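Acidocalcisomal pyrophosphatase (Trypanosoma cruzi, PDB 5CUV) probably hydrolyses inorganic pyrophosphate to orthophosphate with magnesium as its cofactor. Local coordinates at residues V313-I318 with W329-I334; G271-T276 with I295-I300; V79-F84 with I130-F135. All blocks are in the same frame, centred on the assembly; numbering follows the deposited sequence.

Contact 3 comes first along the chain; contact 2 follows and contact 1 is last, each closing before the next opens. Contacts 1 and 2 lie side by side, centres about 8 Å apart, in one mixed sheet of the pyrophosphatase domain: strand 296-299 of contact 2 runs parallel to strand 326-335 of contact 1, and Val-331 bonds through its N and O to the backbones of Asp-296 and Ile-298. Together they place two aspartates of the magnesium site, Asp-296 and Asp-328, next to each other. Contact 3 lies in a separate N-terminal helical domain, its centre about 64 Å and 68 Å from those of contacts 1 and 2, on the opposite side of the chain's centre.

Contact 1: residues V313-I318 with W329-I334; sequences VKVLGI and WKVICI
Lys-314 and Ile-334 exchange two backbone hydrogen bonds, with Lys-314 N to Ile-334 O at 2.8 Å, where two antiparallel strand segments meet with their axes 4.5 Å apart at closest approach and their directions 135° apart. On one face of this pair, Val-315 CG1 meets Val-331 CG1 at 3.9 Å, the two side chains crossing at about a right angle. Farther along that face, Ile-318 has CG1 anti to its backbone N (chi1 -164°), which carries CD1 across to Trp-329 CB at 3.7 Å and within 3.8 Å of Val-331 CG2. Phe-390 and Ile-395 of helix 388-412 pack against this cluster. The segments belong to a beta hairpin, strands 310-323 and 326-335, interrupted by a classic beta bulge: Leu-316 N, at 2.8 Å, and Gly-317 N, at 3.2 Å, both donate to Ile-332 O. The extra residue moves the register by one, and the psi of -28° at Leu-316 is the local kink that accommodates it. From the bulge, Leu-316 sends CD1 onto Ile-334 CG2 at 3.8 Å. The two lysines carry their amino groups away from the pairing. Lys-314 NZ bonds to the carbonyls of Cys-341 and Leu-344, and its side chain lines the D-malate pocket; Lys-330 NZ bonds to Tyr-270 OH and forms salt bridges with the magnesium-site residues Asp-296 and Asp-328.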
loop_
_atom_site.group_PDB
_atom_site.type_symbol
_atom_site.label_atom_id
_atom_site.label_comp_id
_atom_site.label_asym_id
_atom_site.label_seq_id
_atom_site.Cartn_x
_atom_site.Cartn_y
_atom_site.Cartn_z
ATOM N N VAL A 313 -3.503 -13.567 -11.547
ATOM C CA VAL A 313 -3.857 -13.764 -10.157
ATOM C C VAL A 313 -2.921 -14.722 -9.435
ATOM O O VAL A 313 -2.148 -15.483 -10.029
ATOM C CB VAL A 313 -5.305 -14.282 -10.023
ATOM C CG1 VAL A 313 -6.288 -13.281 -10.615
ATOM C CG2 VAL A 313 -5.430 -15.645 -10.754
ATOM N N LYS A 314 -3.011 -14.672 -8.121
ATOM C CA LYS A 314 -2.196 -15.496 -7.257
ATOM C C LYS A 314 -3.216 -16.417 -6.587
ATOM O O LYS A 314 -4.167 -15.957 -6.043
ATOM C CB LYS A 314 -1.476 -14.598 -6.251
ATOM C CG LYS A 314 -0.578 -15.390 -5.286
ATOM C CD LYS A 314 -0.315 -14.688 -3.941
ATOM C CE LYS A 314 0.813 -13.702 -4.035
ATOM N NZ LYS A 314 1.157 -13.217 -2.655
ATOM N N VAL A 315 -3.029 -17.718 -6.668
ATOM C CA VAL A 315 -3.940 -18.733 -6.109
ATOM C C VAL A 315 -3.660 -18.888 -4.611
ATOM O O VAL A 315 -2.532 -19.134 -4.218
ATOM C CB VAL A 315 -3.697 -20.129 -6.801
ATOM C CG1 VAL A 315 -4.473 -21.157 -6.097
ATOM C CG2 VAL A 315 -4.111 -20.113 -8.281
ATOM N N LEU A 316 -4.687 -18.737 -3.784
ATOM C CA LEU A 316 -4.527 -18.839 -2.346
ATOM C C LEU A 316 -5.100 -20.096 -1.751
ATOM O O LEU A 316 -4.635 -20.532 -0.716
ATOM C CB LEU A 316 -5.177 -17.660 -1.656
ATOM C CG LEU A 316 -4.556 -16.348 -2.134
ATOM C CD1 LEU A 316 -5.563 -15.192 -1.855
ATOM C CD2 LEU A 316 -3.100 -16.143 -1.475
ATOM N N GLY A 317 -6.128 -20.674 -2.363
ATOM C CA GLY A 317 -6.688 -21.881 -1.788
ATOM C C GLY A 317 -7.868 -22.352 -2.620
ATOM O O GLY A 317 -8.071 -21.921 -3.769
ATOM N N ILE A 318 -8.702 -23.206 -2.048
ATOM C CA ILE A 318 -9.804 -23.643 -2.852
ATOM C C ILE A 318 -10.827 -24.142 -1.889
ATOM O O ILE A 318 -10.468 -24.551 -0.760
ATOM C CB ILE A 318 -9.310 -24.730 -3.830
ATOM C CG1 ILE A 318 -10.322 -24.947 -4.959
ATOM C CG2 ILE A 318 -8.936 -25.989 -3.055
ATOM C CD1 ILE A 318 -9.732 -25.832 -6.136
ATOM N N TRP A 329 -15.403 -27.119 -7.719
ATOM C CA TRP A 329 -14.328 -26.363 -7.113
ATOM C C TRP A 329 -14.433 -24.855 -7.417
ATOM O O TRP A 329 -14.869 -24.407 -8.469
ATOM C CB TRP A 329 -12.963 -26.847 -7.636
ATOM C CG TRP A 329 -12.518 -28.286 -7.280
ATOM C CD1 TRP A 329 -12.394 -29.353 -8.151
ATOM C CD2 TRP A 329 -12.197 -28.818 -5.962
ATOM N NE1 TRP A 329 -12.041 -30.476 -7.469
ATOM C CE2 TRP A 329 -11.917 -30.198 -6.129
ATOM C CE3 TRP A 329 -12.121 -28.262 -4.676
ATOM C CZ2 TRP A 329 -11.576 -31.047 -5.052
ATOM C CZ3 TRP A 329 -11.772 -29.114 -3.600
ATOM C CH2 TRP A 329 -11.508 -30.497 -3.808
ATOM N N LYS A 330 -14.017 -24.064 -6.459
ATOM C CA LYS A 330 -14.005 -22.636 -6.605
ATOM C C LYS A 330 -12.619 -22.240 -6.099
ATOM O O LYS A 330 -12.344 -22.331 -4.897
ATOM C CB LYS A 330 -15.143 -22.063 -5.774
ATOM C CG LYS A 330 -16.444 -22.705 -6.219
ATOM C CD LYS A 330 -17.557 -21.759 -6.435
ATOM C CE LYS A 330 -18.762 -22.528 -6.945
ATOM N NZ LYS A 330 -18.774 -22.769 -8.406
ATOM N N VAL A 331 -11.725 -21.894 -7.037
ATOM C CA VAL A 331 -10.371 -21.478 -6.672
ATOM C C VAL A 331 -10.454 -20.088 -6.077
ATOM O O VAL A 331 -11.118 -19.211 -6.639
ATOM C CB VAL A 331 -9.431 -21.411 -7.893
ATOM C CG1 VAL A 331 -8.106 -20.697 -7.555
ATOM C CG2 VAL A 331 -9.134 -22.755 -8.340
ATOM N N ILE A 332 -9.817 -19.898 -4.935
ATOM C CA ILE A 332 -9.790 -18.587 -4.298
ATOM C C ILE A 332 -8.463 -17.966 -4.701
ATOM O O ILE A 332 -7.417 -18.539 -4.438
ATOM C CB ILE A 332 -9.807 -18.691 -2.757
ATOM C CG1 ILE A 332 -10.929 -19.620 -2.307
ATOM C CG2 ILE A 332 -9.942 -17.337 -2.170
ATOM C CD1 ILE A 332 -12.284 -19.125 -2.738
ATOM N N CYS A 333 -8.508 -16.801 -5.318
ATOM C CA CYS A 333 -7.313 -16.154 -5.772
ATOM C C CYS A 333 -7.431 -14.637 -5.599
ATOM O O CYS A 333 -8.515 -14.133 -5.253
ATOM C CB CYS A 333 -7.109 -16.463 -7.251
ATOM S SG CYS A 333 -8.394 -15.751 -8.326
ATOM N N ILE A 334 -6.321 -13.921 -5.840
ATOM C CA ILE A 334 -6.322 -12.484 -5.745
ATOM C C ILE A 334 -5.456 -11.905 -6.846
ATOM O O ILE A 334 -4.400 -12.426 -7.171
ATOM C CB ILE A 334 -5.799 -11.953 -4.342
ATOM C CG1 ILE A 334 -5.957 -10.413 -4.312
ATOM C CG2 ILE A 334 -4.309 -12.403 -4.049
ATOM C CD1 ILE A 334 -5.494 -9.787 -3.098
#

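Contact 2: residues G271-T276 with I295-I300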
loop_
_atom_site.group_PDB
_atom_site.type_symbol
_atom_site.label_atom_id
_atom_site.label_comp_id
_atom_site.label_asym_id
_atom_site.label_seq_id
_atom_site.Cartn_x
_atom_site.Cartn_y
_atom_site.Cartn_z
ATOM N N GLY A 271 -15.124 -15.857 -11.876
ATOM C CA GLY A 271 -14.796 -16.147 -13.250
ATOM C C GLY A 271 -14.284 -17.545 -13.462
ATOM O O GLY A 271 -14.700 -18.509 -12.839
ATOM N N ALA A 272 -13.313 -17.673 -14.322
ATOM C CA ALA A 272 -12.834 -19.001 -14.541
ATOM C C ALA A 272 -11.360 -19.011 -14.933
ATOM O O ALA A 272 -10.804 -18.015 -15.307
ATOM C CB ALA A 272 -13.735 -19.633 -15.625
ATOM N N LEU A 273 -10.700 -20.138 -14.843
ATOM C CA LEU A 273 -9.314 -20.137 -15.259
ATOM C C LEU A 273 -9.222 -20.723 -16.667
ATOM O O LEU A 273 -9.872 -21.689 -16.977
ATOM C CB LEU A 273 -8.492 -20.955 -14.279
ATOM C CG LEU A 273 -8.656 -20.422 -12.870
ATOM C CD1 LEU A 273 -7.791 -21.251 -11.974
ATOM C CD2 LEU A 273 -8.251 -18.996 -12.779
ATOM N N PRO A 274 -8.431 -20.123 -17.558
ATOM C CA PRO A 274 -8.344 -20.704 -18.920
ATOM C C PRO A 274 -7.599 -22.046 -18.951
ATOM O O PRO A 274 -6.926 -22.409 -17.986
ATOM C CB PRO A 274 -7.617 -19.604 -19.711
ATOM C CG PRO A 274 -6.658 -19.070 -18.634
ATOM C CD PRO A 274 -7.552 -18.946 -17.413
ATOM N N GLN A 275 -7.736 -22.779 -20.062
ATOM C CA GLN A 275 -7.086 -24.093 -20.262
ATOM C C GLN A 275 -7.294 -25.088 -19.170
ATOM O O GLN A 275 -6.333 -25.754 -18.793
ATOM C CB GLN A 275 -5.584 -23.961 -20.458
ATOM C CG GLN A 275 -5.320 -22.841 -21.417
ATOM C CD GLN A 275 -3.891 -22.714 -21.885
ATOM O OE1 GLN A 275 -2.938 -22.887 -21.116
ATOM N NE2 GLN A 275 -3.743 -22.379 -23.137
ATOM N N THR A 276 -8.514 -25.181 -18.656
ATOM C CA THR A 276 -8.815 -26.151 -17.627
ATOM C C THR A 276 -10.124 -26.831 -17.962
ATOM O O THR A 276 -10.940 -26.308 -18.729
ATOM C CB THR A 276 -8.928 -25.526 -16.222
ATOM O OG1 THR A 276 -9.948 -24.514 -16.186
ATOM C CG2 THR A 276 -7.615 -24.945 -15.822
ATOM N N ILE A 295 -12.552 -24.724 -14.720
ATOM C CA ILE A 295 -12.640 -24.557 -13.272
ATOM C C ILE A 295 -12.998 -23.111 -12.902
ATOM O O ILE A 295 -12.552 -22.158 -13.524
ATOM C CB ILE A 295 -11.326 -24.986 -12.613
ATOM C CG1 ILE A 295 -11.605 -25.416 -11.179
ATOM C CG2 ILE A 295 -10.308 -23.858 -12.683
ATOM C CD1 ILE A 295 -10.528 -26.331 -10.595
ATOM N N ASP A 296 -13.840 -22.973 -11.896
ATOM C CA ASP A 296 -14.353 -21.706 -11.435
ATOM C C ASP A 296 -13.446 -21.033 -10.469
ATOM O O ASP A 296 -12.805 -21.691 -9.617
ATOM C CB ASP A 296 -15.668 -21.916 -10.746
ATOM C CG ASP A 296 -16.718 -22.284 -11.669
ATOM O OD1 ASP A 296 -16.395 -22.605 -12.817
ATOM O OD2 ASP A 296 -17.886 -22.263 -11.266
ATOM N N ALA A 297 -13.422 -19.707 -10.552
ATOM C CA ALA A 297 -12.544 -18.977 -9.671
ATOM C C ALA A 297 -13.149 -17.718 -9.160
ATOM O O ALA A 297 -13.896 -17.056 -9.885
ATOM C CB ALA A 297 -11.237 -18.676 -10.397
ATOM N N ILE A 298 -12.806 -17.392 -7.917
ATOM C CA ILE A 298 -13.258 -16.182 -7.225
ATOM C C ILE A 298 -12.018 -15.307 -6.899
ATOM O O ILE A 298 -11.120 -15.760 -6.180
ATOM C CB ILE A 298 -13.947 -16.586 -5.934
ATOM C CG1 ILE A 298 -15.171 -17.415 -6.244
ATOM C CG2 ILE A 298 -14.372 -15.418 -5.166
ATOM C CD1 ILE A 298 -15.675 -18.154 -5.015
ATOM N N GLU A 299 -11.936 -14.080 -7.429
ATOM C CA GLU A 299 -10.754 -13.210 -7.156
ATOM C C GLU A 299 -11.192 -12.196 -6.094
ATOM O O GLU A 299 -12.094 -11.420 -6.351
ATOM C CB GLU A 299 -10.273 -12.488 -8.450
ATOM C CG GLU A 299 -8.991 -11.596 -8.361
ATOM C CD GLU A 299 -9.117 -10.222 -7.556
ATOM O OE1 GLU A 299 -8.128 -9.877 -6.856
ATOM O OE2 GLU A 299 -10.133 -9.469 -7.610
ATOM N N ILE A 300 -10.511 -12.174 -4.945
ATOM C CA ILE A 300 -10.858 -11.321 -3.829
ATOM C C ILE A 300 -10.225 -9.929 -3.627
ATOM O O ILE A 300 -10.354 -9.350 -2.567
ATOM C CB ILE A 300 -10.762 -12.132 -2.512
ATOM C CG1 ILE A 300 -9.330 -12.280 -2.050
ATOM C CG2 ILE A 300 -11.377 -13.550 -2.729
ATOM C CD1 ILE A 300 -9.174 -13.328 -0.933
#
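Gly-271 with Ala-297 and Ala-272 with Asp-296 form a short antiparallel bridge between strands 269-272 and 296-299, inside the mixed sheet of the pyrophosphatase domain. The first is a hydrogen-bonded pair: Gly-271 N reaches Ala-297 O at 2.6 Å and Ala-297 N returns to Gly-271 O at 2.9 Å, this second donor standing well above the carbonyl plane. The second is a non-hydrogen-bonded pair. Beyond the strand end the ladder is continued by Leu-273 N, 3.0 Å from Ile-295 O, and then by a side chain. Thr-276 OG1, placed between its own backbone N and carbonyl carbon (chi1 59°), accepts from Ile-295 N at 3.0 Å and donates to Leu-273 O at 2.9 Å, tying the loop after strand 269-272 to segment 295-300. Leu-273 lies beside Ile-295, the two side chains pointing the same way: CD1 touches Ile-295 CG2 at 3.7 Å, while the other branch, CD2, meets Ala-297 CB at 3.8 Å. Phe-226 of strand 224-228 and Ile-395 of helix 388-412 also pack on Leu-273. Asp-296 turns its carboxylate away from this apolar side, and OD2 forms a salt bridge with Lys-330. Asp-296 is the last aspartate of the D-x-D-P-x-D signature of the PPase family, and with Asp-291 and Asp-328 it makes up the magnesium site seen in the crystal.

Contact 3: residues V79-F84 with I130-F135; sequences VMARMF and ITFEKF
Phe-84 is the side chain that spans from helix 73-87 to the start of helix 132-141, and its CB begins the contact 3.7 Å from Phe-132 CD1. Because CG is anti to the backbone N (chi1 -172°), the ring extends across the interface, and CG and CD1 still face that same Phe-132 CD1. One face then receives Phe-132 CB, which stands 4.0 Å from the Phe-84 centroid and only 10° off the ring normal, a CH-pi contact; CE1 lies near Phe-132 CA. At the tip, Phe-84 CZ approaches Ile-130 O to 3.4 Å at the ring edge, in the ring plane. The two rings are oblique, with centroids 5.5 Å apart and planes at 55°. Helices 73-87 and 132-141 are the first and last of four, with 97-106 and 113-123 between them, that form two helix-loop-helix units joined by the strand pair 95-96 and 129-130, consistent with an EF-hand-like pair. Phe-132 in turn lays a face against helix 73-87, where Ala-81 CA stands 3.7 Å from its centroid. Deeper in, the CE of selenomethionine Met-80 meets the edge of Phe-135 at CE2, 4.3 Å away. Gly-256 of the second subunit also packs on Met-80.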
loop_
_atom_site.group_PDB
_atom_site.type_symbol
_atom_site.label_atom_id
_atom_site.label_comp_id
_atom_site.label_asym_id
_atom_site.label_seq_id
_atom_site.Cartn_x
_atom_site.Cartn_y
_atom_site.Cartn_z
ATOM N N VAL A 79 50.464 -3.386 0.960
ATOM C CA VAL A 79 49.338 -4.278 0.711
ATOM C C VAL A 79 49.672 -5.309 -0.354
ATOM O O VAL A 79 49.418 -6.493 -0.184
ATOM C CB VAL A 79 48.120 -3.508 0.258
ATOM C CG1 VAL A 79 47.020 -4.481 -0.138
ATOM C CG2 VAL A 79 47.675 -2.584 1.378
HETATM N N MSE A 80 50.225 -4.829 -1.459
HETATM C CA MSE A 80 50.605 -5.665 -2.574
HETATM C C MSE A 80 51.678 -6.650 -2.083
HETATM O O MSE A 80 51.722 -7.795 -2.501
HETATM C CB MSE A 80 51.149 -4.815 -3.721
HETATM C CG MSE A 80 50.109 -3.901 -4.350
HETATM SE SE MSE A 80 48.601 -4.817 -5.102
HETATM C CE MSE A 80 49.526 -5.721 -6.562
ATOM N N ALA A 81 52.533 -6.212 -1.172
ATOM C CA ALA A 81 53.557 -7.096 -0.605
ATOM C C ALA A 81 52.891 -8.274 0.128
ATOM O O ALA A 81 53.346 -9.412 0.033
ATOM C CB ALA A 81 54.442 -6.311 0.368
ATOM N N ARG A 82 51.817 -8.004 0.860
ATOM C CA ARG A 82 51.107 -9.079 1.556
ATOM C C ARG A 82 50.449 -9.955 0.524
ATOM O O ARG A 82 50.248 -11.113 0.759
ATOM C CB ARG A 82 50.027 -8.563 2.533
ATOM C CG ARG A 82 50.514 -7.532 3.582
ATOM C CD ARG A 82 49.613 -7.510 4.797
ATOM N NE ARG A 82 48.215 -7.193 4.477
ATOM C CZ ARG A 82 47.578 -6.128 4.956
ATOM N NH1 ARG A 82 48.201 -5.286 5.775
ATOM N NH2 ARG A 82 46.327 -5.880 4.616
HETATM N N MSE A 83 50.115 -9.415 -0.632
HETATM C CA MSE A 83 49.478 -10.230 -1.651
HETATM C C MSE A 83 50.511 -11.147 -2.239
HETATM O O MSE A 83 50.206 -12.312 -2.582
HETATM C CB MSE A 83 48.875 -9.346 -2.742
HETATM C CG MSE A 83 48.125 -10.123 -3.812
HETATM SE SE MSE A 83 46.541 -11.007 -3.187
HETATM C CE MSE A 83 45.390 -9.441 -3.035
ATOM N N PHE A 84 51.738 -10.614 -2.334
ATOM C CA PHE A 84 52.885 -11.328 -2.899
ATOM C C PHE A 84 53.262 -12.522 -2.096
ATOM O O PHE A 84 53.568 -13.576 -2.639
ATOM C CB PHE A 84 54.103 -10.452 -2.947
ATOM C CG PHE A 84 55.245 -11.066 -3.675
ATOM C CD1 PHE A 84 55.336 -10.952 -5.059
ATOM C CD2 PHE A 84 56.241 -11.749 -2.979
ATOM C CE1 PHE A 84 56.407 -11.505 -5.744
ATOM C CE2 PHE A 84 57.317 -12.312 -3.651
ATOM C CZ PHE A 84 57.398 -12.185 -5.044
ATOM N N ILE A 130 61.426 -14.022 -9.517
ATOM C CA ILE A 130 61.102 -12.605 -9.362
ATOM C C ILE A 130 60.832 -12.148 -7.948
ATOM O O ILE A 130 59.929 -12.633 -7.271
ATOM C CB ILE A 130 59.937 -12.242 -10.234
ATOM C CG1 ILE A 130 60.174 -12.780 -11.642
ATOM C CG2 ILE A 130 59.794 -10.753 -10.285
ATOM C CD1 ILE A 130 59.151 -12.311 -12.640
ATOM N N THR A 131 61.647 -11.209 -7.499
ATOM C CA THR A 131 61.523 -10.681 -6.159
ATOM C C THR A 131 60.365 -9.680 -6.105
ATOM O O THR A 131 59.927 -9.153 -7.136
ATOM C CB THR A 131 62.821 -9.968 -5.734
ATOM O OG1 THR A 131 62.786 -9.721 -4.331
ATOM C CG2 THR A 131 62.946 -8.636 -6.419
ATOM N N PHE A 132 59.866 -9.436 -4.900
ATOM C CA PHE A 132 58.797 -8.479 -4.714
ATOM C C PHE A 132 59.285 -7.114 -5.204
ATOM O O PHE A 132 58.670 -6.511 -6.110
ATOM C CB PHE A 132 58.377 -8.396 -3.240
ATOM C CG PHE A 132 57.293 -7.403 -2.990
ATOM C CD1 PHE A 132 56.132 -7.426 -3.751
ATOM C CD2 PHE A 132 57.499 -6.331 -2.143
ATOM C CE1 PHE A 132 55.211 -6.381 -3.689
ATOM C CE2 PHE A 132 56.584 -5.291 -2.083
ATOM C CZ PHE A 132 55.444 -5.320 -2.862
ATOM N N GLU A 133 60.388 -6.631 -4.640
ATOM C CA GLU A 133 60.894 -5.328 -5.051
ATOM C C GLU A 133 60.952 -5.182 -6.548
ATOM O O GLU A 133 60.593 -4.126 -7.081
ATOM C CB GLU A 133 62.292 -5.055 -4.504
ATOM C CG GLU A 133 62.351 -4.567 -3.057
ATOM C CD GLU A 133 61.333 -3.466 -2.754
ATOM O OE1 GLU A 133 61.022 -2.629 -3.653
ATOM O OE2 GLU A 133 60.849 -3.453 -1.600
ATOM N N LYS A 134 61.420 -6.223 -7.235
ATOM C CA LYS A 134 61.505 -6.142 -8.685
ATOM C C LYS A 134 60.111 -6.165 -9.262
ATOM O O LYS A 134 59.861 -5.545 -10.294
ATOM C CB LYS A 134 62.324 -7.297 -9.279
ATOM C CG LYS A 134 63.809 -6.979 -9.525
ATOM C CD LYS A 134 64.052 -5.550 -10.132
ATOM C CE LYS A 134 65.454 -5.435 -10.766
ATOM N NZ LYS A 134 66.329 -6.526 -10.230
ATOM N N PHE A 135 59.205 -6.894 -8.608
ATOM C CA PHE A 135 57.837 -6.961 -9.086
ATOM C C PHE A 135 57.234 -5.596 -8.931
ATOM O O PHE A 135 56.851 -4.956 -9.913
ATOM C CB PHE A 135 57.021 -7.976 -8.278
ATOM C CG PHE A 135 55.540 -7.951 -8.573
ATOM C CD1 PHE A 135 55.056 -8.316 -9.833
ATOM C CD2 PHE A 135 54.626 -7.491 -7.597
ATOM C CE1 PHE A 135 53.682 -8.217 -10.128
ATOM C CE2 PHE A 135 53.257 -7.394 -7.883
ATOM C CZ PHE A 135 52.788 -7.756 -9.148
#